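Local coordinates for uncharacterized protein (Pyrococcus furiosus DSM 3638, PDB 3WZ2) that is an archaeal homolog of proteasome-assembly chaperones and probably takes part in proteasome assembly or activation, at residues N38-V52 / P70-I84. Sequence-based numbering, arbitrary orientation.
Sequences NFLAKELDMDLIGYV and PPLRFYGKNNIIIAI
Strand 47-52 pairs antiparallel with strand 72-77 near one side of the mixed central sheet, while helix 38-43, ended by a Schellman motif with Asp45 as C-prime residue, packs over the hairpin formed by 72-77 and 80-84. Asp47 and Gly76 exchange two backbone hydrogen bonds; Ile49 N reaches Phe74 O at 2.9 Å and Gly50 N makes a weak bond to the same oxygen. Ile49 and Gly50 thus both face Phe74, a classic beta bulge in this PAC2-family sheet. The Phe74 ring turns its edge to Tyr51 N, and Val52 CG2 meets its CE2 at 3.6 Å. Ala41 CB of the helix comes within 4.0 Å of Tyr75 CD2, while from the other side of the ring Leu48 CD1 lies over its rim. With CG beside the backbone N (chi1 -64°) and an extended chain, Met46 brings SD to 3.7 Å from Ile82 CD1. Tyr75 OH accepts from Arg73 NE at 2.8 Å in the guanidinium plane, and a water joins this hydroxyl, Arg73 NH2 and Asn38 OD1; Asn38 ND2 bonds His34 O. An alanine in place of Tyr75 is likely to leave Arg73 NE without this acceptor and open a gap between Ala41 and Leu48. Arg73 NH1 forms a salt bridge with Asp86.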
ATOM      1  N   ASN B  38     -31.764   7.723  -9.481  1.00 22.77           N
ATOM      2  CA  ASN B  38     -32.546   7.822  -8.237  1.00 25.24           C
ATOM      3  C   ASN B  38     -33.966   8.276  -8.481  1.00 25.13           C
ATOM      4  O   ASN B  38     -34.911   7.665  -7.983  1.00 26.09           O
ATOM      5  CB  ASN B  38     -31.875   8.737  -7.233  1.00 27.94           C
ATOM      6  CG  ASN B  38     -30.772   8.028  -6.456  1.00 32.29           C
ATOM      7  OD1 ASN B  38     -31.051   7.314  -5.492  1.00 35.26           O
ATOM      8  ND2 ASN B  38     -29.516   8.179  -6.903  1.00 34.17           N
ATOM      9  N   PHE B  39     -34.126   9.275  -9.339  1.00 25.68           N
ATOM     10  CA  PHE B  39     -35.454   9.689  -9.727  1.00 25.36           C
ATOM     11  C   PHE B  39     -36.222   8.550 -10.357  1.00 27.66           C
ATOM     12  O   PHE B  39     -37.354   8.279  -9.988  1.00 28.20           O
ATOM     13  CB  PHE B  39     -35.384  10.856 -10.688  1.00 27.20           C
ATOM     14  CG  PHE B  39     -36.726  11.406 -11.040  1.00 28.22           C
ATOM     15  CD1 PHE B  39     -37.522  11.969 -10.045  1.00 28.34           C
ATOM     16  CD2 PHE B  39     -37.192  11.380 -12.332  1.00 28.31           C
ATOM     17  CE1 PHE B  39     -38.745  12.481 -10.341  1.00 29.01           C
ATOM     18  CE2 PHE B  39     -38.440  11.887 -12.634  1.00 30.98           C
ATOM     19  CZ  PHE B  39     -39.215  12.444 -11.630  1.00 29.19           C
ATOM     20  N   LEU B  40     -35.636   7.861 -11.333  1.00 26.82           N
ATOM     21  CA  LEU B  40     -36.381   6.789 -11.965  1.00 26.73           C
ATOM     22  C   LEU B  40     -36.766   5.677 -11.042  1.00 25.92           C
ATOM     23  O   LEU B  40     -37.819   5.074 -11.223  1.00 26.38           O
ATOM     24  CB  LEU B  40     -35.618   6.178 -13.117  1.00 28.74           C
ATOM     25  CG  LEU B  40     -35.599   7.015 -14.379  1.00 30.30           C
ATOM     26  CD1 LEU B  40     -34.406   6.650 -15.237  1.00 31.88           C
ATOM     27  CD2 LEU B  40     -36.889   6.798 -15.139  1.00 33.16           C
ATOM     28  N   ALA B  41     -35.891   5.322 -10.119  1.00 26.98           N
ATOM     29  CA  ALA B  41     -36.176   4.193  -9.259  1.00 28.26           C
ATOM     30  C   ALA B  41     -37.375   4.511  -8.367  1.00 31.83           C
ATOM     31  O   ALA B  41     -38.220   3.655  -8.126  1.00 30.55           O
ATOM     32  CB  ALA B  41     -34.974   3.876  -8.410  1.00 29.37           C
ATOM     33  N   LYS B  42     -37.428   5.757  -7.900  1.00 35.29           N
ATOM     34  CA  LYS B  42     -38.536   6.240  -7.083  1.00 40.77           C
ATOM     35  C   LYS B  42     -39.815   6.395  -7.893  1.00 38.23           C
ATOM     36  O   LYS B  42     -40.855   5.897  -7.487  1.00 36.29           O
ATOM     37  CB  LYS B  42     -38.155   7.551  -6.414  1.00 50.81           C
ATOM     38  CG  LYS B  42     -39.284   8.212  -5.642  1.00 59.98           C
ATOM     39  CD  LYS B  42     -38.832   9.524  -5.009  1.00 71.82           C
ATOM     40  CE  LYS B  42     -38.188   9.234  -3.656  1.00 79.61           C
ATOM     41  NZ  LYS B  42     -37.406  10.384  -3.126  1.00 80.16           N
ATOM     42  N   GLU B  43     -39.742   6.994  -9.079  1.00 39.22           N
ATOM     43  CA  GLU B  43     -40.946   7.208  -9.881  1.00 39.68           C
ATOM     44  C   GLU B  43     -41.572   5.940 -10.419  1.00 42.55           C
ATOM     45  O   GLU B  43     -42.785   5.888 -10.622  1.00 49.09           O
ATOM     46  CB  GLU B  43     -40.674   8.105 -11.083  1.00 41.96           C
ATOM     47  CG  GLU B  43     -40.553   9.564 -10.760  1.00 46.05           C
ATOM     48  CD  GLU B  43     -41.707  10.121  -9.927  1.00 48.10           C
ATOM     49  OE1 GLU B  43     -42.788  10.350 -10.509  1.00 46.43           O
ATOM     50  OE2 GLU B  43     -41.518  10.339  -8.701  1.00 52.73           O
ATOM     51  N   LEU B  44     -40.763   4.933 -10.719  1.00 39.02           N
ATOM     52  CA  LEU B  44     -41.285   3.648 -11.163  1.00 39.54           C
ATOM     53  C   LEU B  44     -41.593   2.706  -9.998  1.00 37.69           C
ATOM     54  O   LEU B  44     -41.871   1.531 -10.230  1.00 39.98           O
ATOM     55  CB  LEU B  44     -40.290   2.960 -12.115  1.00 39.12           C
ATOM     56  CG  LEU B  44     -40.094   3.683 -13.458  1.00 40.04           C
ATOM     57  CD1 LEU B  44     -38.877   3.194 -14.200  1.00 37.54           C
ATOM     58  CD2 LEU B  44     -41.340   3.524 -14.339  1.00 40.53           C
ATOM     59  N   ASP B  45     -41.498   3.199  -8.764  1.00 37.60           N
ATOM     60  CA  ASP B  45     -41.908   2.436  -7.591  1.00 40.65           C
ATOM     61  C   ASP B  45     -41.142   1.117  -7.475  1.00 36.19           C
ATOM     62  O   ASP B  45     -41.718   0.066  -7.227  1.00 34.93           O
ATOM     63  CB  ASP B  45     -43.423   2.176  -7.630  1.00 50.40           C
ATOM     64  CG  ASP B  45     -43.987   1.721  -6.274  1.00 59.42           C
ATOM     65  OD1 ASP B  45     -43.552   2.252  -5.224  1.00 62.10           O
ATOM     66  OD2 ASP B  45     -44.840   0.805  -6.280  1.00 66.25           O
ATOM     67  N   MET B  46     -39.825   1.173  -7.638  1.00 33.00           N
ATOM     68  CA  MET B  46     -39.043  -0.051  -7.697  1.00 32.17           C
ATOM     69  C   MET B  46     -38.811  -0.589  -6.298  1.00 28.11           C
ATOM     70  O   MET B  46     -38.745   0.170  -5.361  1.00 26.94           O
ATOM     71  CB  MET B  46     -37.718   0.211  -8.408  1.00 32.09           C
ATOM     72  CG  MET B  46     -37.936   0.610  -9.851  1.00 32.16           C
ATOM     73  SD  MET B  46     -36.468   0.335 -10.841  1.00 32.99           S
ATOM     74  CE  MET B  46     -37.145   0.348 -12.474  1.00 38.21           C
ATOM     75  N   ASP B  47     -38.654  -1.895  -6.184  1.00 28.44           N
ATOM     76  CA  ASP B  47     -38.153  -2.512  -4.965  1.00 30.55           C
ATOM     77  C   ASP B  47     -36.639  -2.574  -4.978  1.00 30.49           C
ATOM     78  O   ASP B  47     -36.009  -2.709  -6.034  1.00 27.09           O
ATOM     79  CB  ASP B  47     -38.701  -3.940  -4.816  1.00 33.83           C
ATOM     80  CG  ASP B  47     -40.217  -3.996  -4.958  1.00 39.31           C
ATOM     81  OD1 ASP B  47     -40.914  -3.237  -4.241  1.00 44.61           O
ATOM     82  OD2 ASP B  47     -40.714  -4.761  -5.816  1.00 47.89           O
ATOM     83  N   LEU B  48     -36.057  -2.533  -3.786  1.00 28.36           N
ATOM     84  CA  LEU B  48     -34.686  -2.925  -3.589  1.00 29.29           C
ATOM     85  C   LEU B  48     -34.552  -4.435  -3.812  1.00 28.59           C
ATOM     86  O   LEU B  48     -35.174  -5.202  -3.104  1.00 25.64           O
ATOM     87  CB  LEU B  48     -34.267  -2.563  -2.174  1.00 30.18           C
ATOM     88  CG  LEU B  48     -32.840  -2.926  -1.784  1.00 31.43           C
ATOM     89  CD1 LEU B  48     -31.870  -2.073  -2.560  1.00 31.71           C
ATOM     90  CD2 LEU B  48     -32.643  -2.707  -0.290  1.00 33.40           C
ATOM     91  N   ILE B  49     -33.757  -4.852  -4.799  1.00 25.15           N
ATOM     92  CA  ILE B  49     -33.641  -6.282  -5.104  1.00 26.66           C
ATOM     93  C   ILE B  49     -32.250  -6.882  -4.852  1.00 24.71           C
ATOM     94  O   ILE B  49     -32.098  -8.089  -4.888  1.00 27.08           O
ATOM     95  CB  ILE B  49     -34.105  -6.622  -6.543  1.00 24.49           C
ATOM     96  CG1 ILE B  49     -33.288  -5.856  -7.598  1.00 23.94           C
ATOM     97  CG2 ILE B  49     -35.588  -6.338  -6.693  1.00 24.12           C
ATOM     98  CD1 ILE B  49     -33.413  -6.419  -9.004  1.00 22.88           C
ATOM     99  N   GLY B  50     -31.250  -6.044  -4.636  1.00 25.30           N
ATOM    100  CA  GLY B  50     -29.915  -6.523  -4.385  1.00 23.19           C
ATOM    101  C   GLY B  50     -28.919  -5.431  -4.103  1.00 22.91           C
ATOM    102  O   GLY B  50     -29.264  -4.270  -3.984  1.00 23.50           O
ATOM    103  N   TYR B  51     -27.653  -5.828  -3.988  1.00 23.14           N
ATOM    104  CA  TYR B  51     -26.610  -4.912  -3.606  1.00 23.28           C
ATOM    105  C   TYR B  51     -25.265  -5.457  -4.005  1.00 21.83           C
ATOM    106  O   TYR B  51     -25.129  -6.633  -4.330  1.00 22.94           O
ATOM    107  CB  TYR B  51     -26.670  -4.629  -2.097  1.00 27.06           C
ATOM    108  CG  TYR B  51     -26.602  -5.870  -1.225  1.00 29.26           C
ATOM    109  CD1 TYR B  51     -27.698  -6.704  -1.105  1.00 32.31           C
ATOM    110  CD2 TYR B  51     -25.456  -6.181  -0.522  1.00 34.30           C
ATOM    111  CE1 TYR B  51     -27.663  -7.830  -0.308  1.00 36.94           C
ATOM    112  CE2 TYR B  51     -25.406  -7.311   0.288  1.00 36.46           C
ATOM    113  CZ  TYR B  51     -26.510  -8.135   0.382  1.00 38.42           C
ATOM    114  OH  TYR B  51     -26.482  -9.273   1.193  1.00 47.88           O
ATOM    115  N   VAL B  52     -24.269  -4.596  -3.954  1.00 21.17           N
ATOM    116  CA  VAL B  52     -22.889  -4.990  -4.064  1.00 22.31           C
ATOM    117  C   VAL B  52     -22.270  -5.135  -2.681  1.00 23.90           C
ATOM    118  O   VAL B  52     -22.424  -4.282  -1.804  1.00 24.07           O
ATOM    119  CB  VAL B  52     -22.088  -3.945  -4.805  1.00 22.32           C
ATOM    120  CG1 VAL B  52     -20.656  -4.395  -4.983  1.00 23.31           C
ATOM    121  CG2 VAL B  52     -22.738  -3.642  -6.135  1.00 23.69           C
ATOM    122  N   PRO B  70     -27.854  -0.726   1.852  1.00 26.16           N
ATOM    123  CA  PRO B  70     -26.430  -0.572   1.609  1.00 25.68           C
ATOM    124  C   PRO B  70     -26.176   0.508   0.586  1.00 23.88           C
ATOM    125  O   PRO B  70     -27.079   0.903  -0.137  1.00 25.19           O
ATOM    126  CB  PRO B  70     -26.010  -1.954   1.101  1.00 25.37           C
ATOM    127  CG  PRO B  70     -27.222  -2.452   0.418  1.00 27.11           C
ATOM    128  CD  PRO B  70     -28.420  -1.844   1.079  1.00 26.97           C
ATOM    129  N   PRO B  71     -24.953   1.015   0.548  1.00 21.95           N
ATOM    130  CA  PRO B  71     -24.662   2.170  -0.277  1.00 21.44           C
ATOM    131  C   PRO B  71     -24.590   1.879  -1.757  1.00 21.39           C
ATOM    132  O   PRO B  71     -24.745   2.812  -2.537  1.00 21.38           O
ATOM    133  CB  PRO B  71     -23.292   2.652   0.248  1.00 21.41           C
ATOM    134  CG  PRO B  71     -22.699   1.478   0.912  1.00 21.29           C
ATOM    135  CD  PRO B  71     -23.834   0.646   1.423  1.00 21.18           C
ATOM    136  N   LEU B  72     -24.350   0.626  -2.155  1.00 20.53           N
ATOM    137  CA  LEU B  72     -24.365   0.255  -3.575  1.00 20.89           C
ATOM    138  C   LEU B  72     -25.460  -0.750  -3.805  1.00 20.94           C
ATOM    139  O   LEU B  72     -25.394  -1.859  -3.300  1.00 22.18           O
ATOM    140  CB  LEU B  72     -23.029  -0.350  -3.996  1.00 21.89           C
ATOM    141  CG  LEU B  72     -22.031   0.645  -4.527  1.00 22.94           C
ATOM    142  CD1 LEU B  72     -21.529   1.579  -3.435  1.00 22.45           C
ATOM    143  CD2 LEU B  72     -20.863  -0.090  -5.162  1.00 22.81           C
ATOM    144  N   ARG B  73     -26.516  -0.326  -4.465  1.00 19.73           N
ATOM    145  CA  ARG B  73     -27.725  -1.109  -4.476  1.00 21.90           C
ATOM    146  C   ARG B  73     -28.330  -1.179  -5.881  1.00 20.34           C
ATOM    147  O   ARG B  73     -28.016  -0.365  -6.743  1.00 21.36           O
ATOM    148  CB  ARG B  73     -28.772  -0.632  -3.437  1.00 24.46           C
ATOM    149  CG  ARG B  73     -28.921   0.840  -3.328  1.00 25.71           C
ATOM    150  CD  ARG B  73     -29.767   1.279  -2.128  1.00 28.20           C
ATOM    151  NE  ARG B  73     -30.081   2.676  -2.355  1.00 25.28           N
ATOM    152  CZ  ARG B  73     -29.243   3.661  -2.151  1.00 26.96           C
ATOM    153  NH1 ARG B  73     -28.030   3.423  -1.654  1.00 32.04           N
ATOM    154  NH2 ARG B  73     -29.629   4.900  -2.380  1.00 25.07           N
ATOM    155  N   PHE B  74     -29.175  -2.183  -6.065  1.00 20.58           N
ATOM    156  CA  PHE B  74     -29.918  -2.415  -7.297  1.00 20.13           C
ATOM    157  C   PHE B  74     -31.395  -2.397  -6.999  1.00 20.88           C
ATOM    158  O   PHE B  74     -31.857  -3.058  -6.062  1.00 21.78           O
ATOM    159  CB  PHE B  74     -29.546  -3.768  -7.887  1.00 19.46           C
ATOM    160  CG  PHE B  74     -28.086  -3.891  -8.195  1.00 19.96           C
ATOM    161  CD1 PHE B  74     -27.558  -3.309  -9.322  1.00 19.98           C
ATOM    162  CD2 PHE B  74     -27.232  -4.572  -7.331  1.00 21.85           C
ATOM    163  CE1 PHE B  74     -26.209  -3.407  -9.601  1.00 22.58           C
ATOM    164  CE2 PHE B  74     -25.874  -4.671  -7.612  1.00 22.91           C
ATOM    165  CZ  PHE B  74     -25.361  -4.067  -8.745  1.00 21.45           C
ATOM    166  N   TYR B  75     -32.134  -1.623  -7.796  1.00 21.38           N
ATOM    167  CA  TYR B  75     -33.574  -1.587  -7.743  1.00 21.59           C
ATOM    168  C   TYR B  75     -34.135  -2.271  -8.954  1.00 22.61           C
ATOM    169  O   TYR B  75     -33.494  -2.319 -10.009  1.00 22.93           O
ATOM    170  CB  TYR B  75     -34.050  -0.143  -7.698  1.00 24.38           C
ATOM    171  CG  TYR B  75     -33.718   0.578  -6.419  1.00 24.70           C
ATOM    172  CD1 TYR B  75     -34.541   0.458  -5.302  1.00 28.29           C
ATOM    173  CD2 TYR B  75     -32.601   1.355  -6.317  1.00 25.86           C
ATOM    174  CE1 TYR B  75     -34.254   1.099  -4.118  1.00 26.18           C
ATOM    175  CE2 TYR B  75     -32.296   2.017  -5.130  1.00 28.81           C
ATOM    176  CZ  TYR B  75     -33.129   1.870  -4.038  1.00 29.62           C
ATOM    177  OH  TYR B  75     -32.818   2.528  -2.887  1.00 30.52           O
ATOM    178  N   GLY B  76     -35.341  -2.788  -8.811  1.00 22.08           N
ATOM    179  CA  GLY B  76     -35.923  -3.658  -9.790  1.00 23.72           C
ATOM    180  C   GLY B  76     -37.407  -3.478  -9.880  1.00 25.88           C
ATOM    181  O   GLY B  76     -38.086  -3.298  -8.869  1.00 27.44           O
ATOM    182  N   LYS B  77     -37.907  -3.518 -11.099  1.00 28.94           N
ATOM    183  CA  LYS B  77     -39.307  -3.739 -11.375  1.00 33.60           C
ATOM    184  C   LYS B  77     -39.454  -4.378 -12.732  1.00 31.41           C
ATOM    185  O   LYS B  77     -38.971  -3.818 -13.711  1.00 30.31           O
ATOM    186  CB  LYS B  77     -39.990  -2.371 -11.445  1.00 36.29           C
ATOM    187  CG  LYS B  77     -41.510  -2.403 -11.614  1.00 46.75           C
ATOM    188  CD  LYS B  77     -42.112  -2.733 -10.266  1.00 52.49           C
ATOM    189  CE  LYS B  77     -43.007  -1.671  -9.692  1.00 58.52           C
ATOM    190  NZ  LYS B  77     -44.251  -2.370  -9.292  1.00 62.63           N
ATOM    191  N   ASN B  78     -40.153  -5.497 -12.791  1.00 31.56           N
ATOM    192  CA  ASN B  78     -40.345  -6.258 -14.048  1.00 34.20           C
ATOM    193  C   ASN B  78     -38.975  -6.576 -14.639  1.00 30.44           C
ATOM    194  O   ASN B  78     -38.177  -7.202 -13.955  1.00 30.27           O
ATOM    195  CB  ASN B  78     -41.246  -5.501 -15.027  1.00 33.00           C
ATOM    196  CG  ASN B  78     -42.643  -5.291 -14.464  1.00 39.75           C
ATOM    197  OD1 ASN B  78     -43.190  -6.166 -13.803  1.00 37.27           O
ATOM    198  ND2 ASN B  78     -43.216  -4.120 -14.719  1.00 39.13           N
ATOM    199  N   ASN B  79     -38.683  -6.118 -15.851  1.00 28.24           N
ATOM    200  CA  ASN B  79     -37.449  -6.525 -16.532  1.00 30.04           C
ATOM    201  C   ASN B  79     -36.364  -5.465 -16.373  1.00 26.75           C
ATOM    202  O   ASN B  79     -35.305  -5.572 -16.963  1.00 29.47           O
ATOM    203  CB  ASN B  79     -37.727  -6.847 -18.012  1.00 31.77           C
ATOM    204  CG  ASN B  79     -38.369  -5.683 -18.759  1.00 38.11           C
ATOM    205  OD1 ASN B  79     -39.185  -4.942 -18.201  1.00 37.77           O
ATOM    206  ND2 ASN B  79     -37.989  -5.500 -20.019  1.00 40.31           N
ATOM    207  N   ILE B  80     -36.629  -4.431 -15.584  1.00 22.72           N
ATOM    208  CA  ILE B  80     -35.710  -3.321 -15.460  1.00 21.12           C
ATOM    209  C   ILE B  80     -34.949  -3.373 -14.142  1.00 20.52           C
ATOM    210  O   ILE B  80     -35.544  -3.607 -13.083  1.00 19.86           O
ATOM    211  CB  ILE B  80     -36.425  -1.970 -15.584  1.00 23.12           C
ATOM    212  CG1 ILE B  80     -37.132  -1.929 -16.940  1.00 24.90           C
ATOM    213  CG2 ILE B  80     -35.417  -0.833 -15.477  1.00 23.96           C
ATOM    214  CD1 ILE B  80     -37.975  -0.723 -17.169  1.00 25.92           C
ATOM    215  N   ILE B  81     -33.637  -3.159 -14.218  1.00 18.88           N
ATOM    216  CA  ILE B  81     -32.776  -3.019 -13.051  1.00 18.86           C
ATOM    217  C   ILE B  81     -32.099  -1.667 -13.127  1.00 19.91           C
ATOM    218  O   ILE B  81     -31.608  -1.276 -14.188  1.00 20.93           O
ATOM    219  CB  ILE B  81     -31.699  -4.098 -13.014  1.00 20.68           C
ATOM    220  CG1 ILE B  81     -32.334  -5.503 -13.016  1.00 21.89           C
ATOM    221  CG2 ILE B  81     -30.792  -3.911 -11.813  1.00 21.40           C
ATOM    222  CD1 ILE B  81     -31.343  -6.623 -13.165  1.00 23.22           C
ATOM    223  N   ILE B  82     -32.077  -0.956 -12.000  1.00 19.15           N
ATOM    224  CA  ILE B  82     -31.333   0.298 -11.871  1.00 18.19           C
ATOM    225  C   ILE B  82     -30.268   0.168 -10.812  1.00 17.97           C
ATOM    226  O   ILE B  82     -30.562  -0.270  -9.703  1.00 18.39           O
ATOM    227  CB  ILE B  82     -32.270   1.447 -11.516  1.00 18.79           C
ATOM    228  CG1 ILE B  82     -33.251   1.617 -12.671  1.00 20.23           C
ATOM    229  CG2 ILE B  82     -31.505   2.734 -11.296  1.00 19.87           C
ATOM    230  CD1 ILE B  82     -34.206   2.746 -12.491  1.00 22.48           C
ATOM    231  N   ALA B  83     -29.038   0.546 -11.150  1.00 16.91           N
ATOM    232  CA  ALA B  83     -27.905   0.456 -10.247  1.00 17.80           C
ATOM    233  C   ALA B  83     -27.522   1.832  -9.755  1.00 18.44           C
ATOM    234  O   ALA B  83     -27.252   2.727 -10.577  1.00 17.05           O
ATOM    235  CB  ALA B  83     -26.728  -0.172 -10.979  1.00 18.60           C
ATOM    236  N   ILE B  84     -27.398   1.967  -8.434  1.00 18.66           N
ATOM    237  CA  ILE B  84     -27.157   3.254  -7.765  1.00 19.82           C
ATOM    238  C   ILE B  84     -25.971   3.084  -6.837  1.00 18.59           C
ATOM    239  O   ILE B  84     -25.789   2.025  -6.255  1.00 18.60           O
ATOM    240  CB  ILE B  84     -28.425   3.641  -6.951  1.00 24.42           C
ATOM    241  CG1 ILE B  84     -29.556   4.059  -7.982  1.00 25.41           C
ATOM    242  CG2 ILE B  84     -28.112   4.686  -5.875  1.00 23.89           C
ATOM    243  CD1 ILE B  84     -30.901   4.387  -7.404  1.00 30.11           C
TER
HETATM  244  O   HOH W   1     -32.297   5.377  -3.640  1.00 35.41           O
HETATM  245  O   HOH W   2     -29.171   7.899  -3.276  1.00 38.25           O
HETATM  246  O   HOH W   3     -22.938  -1.771  -0.796  1.00 17.47           O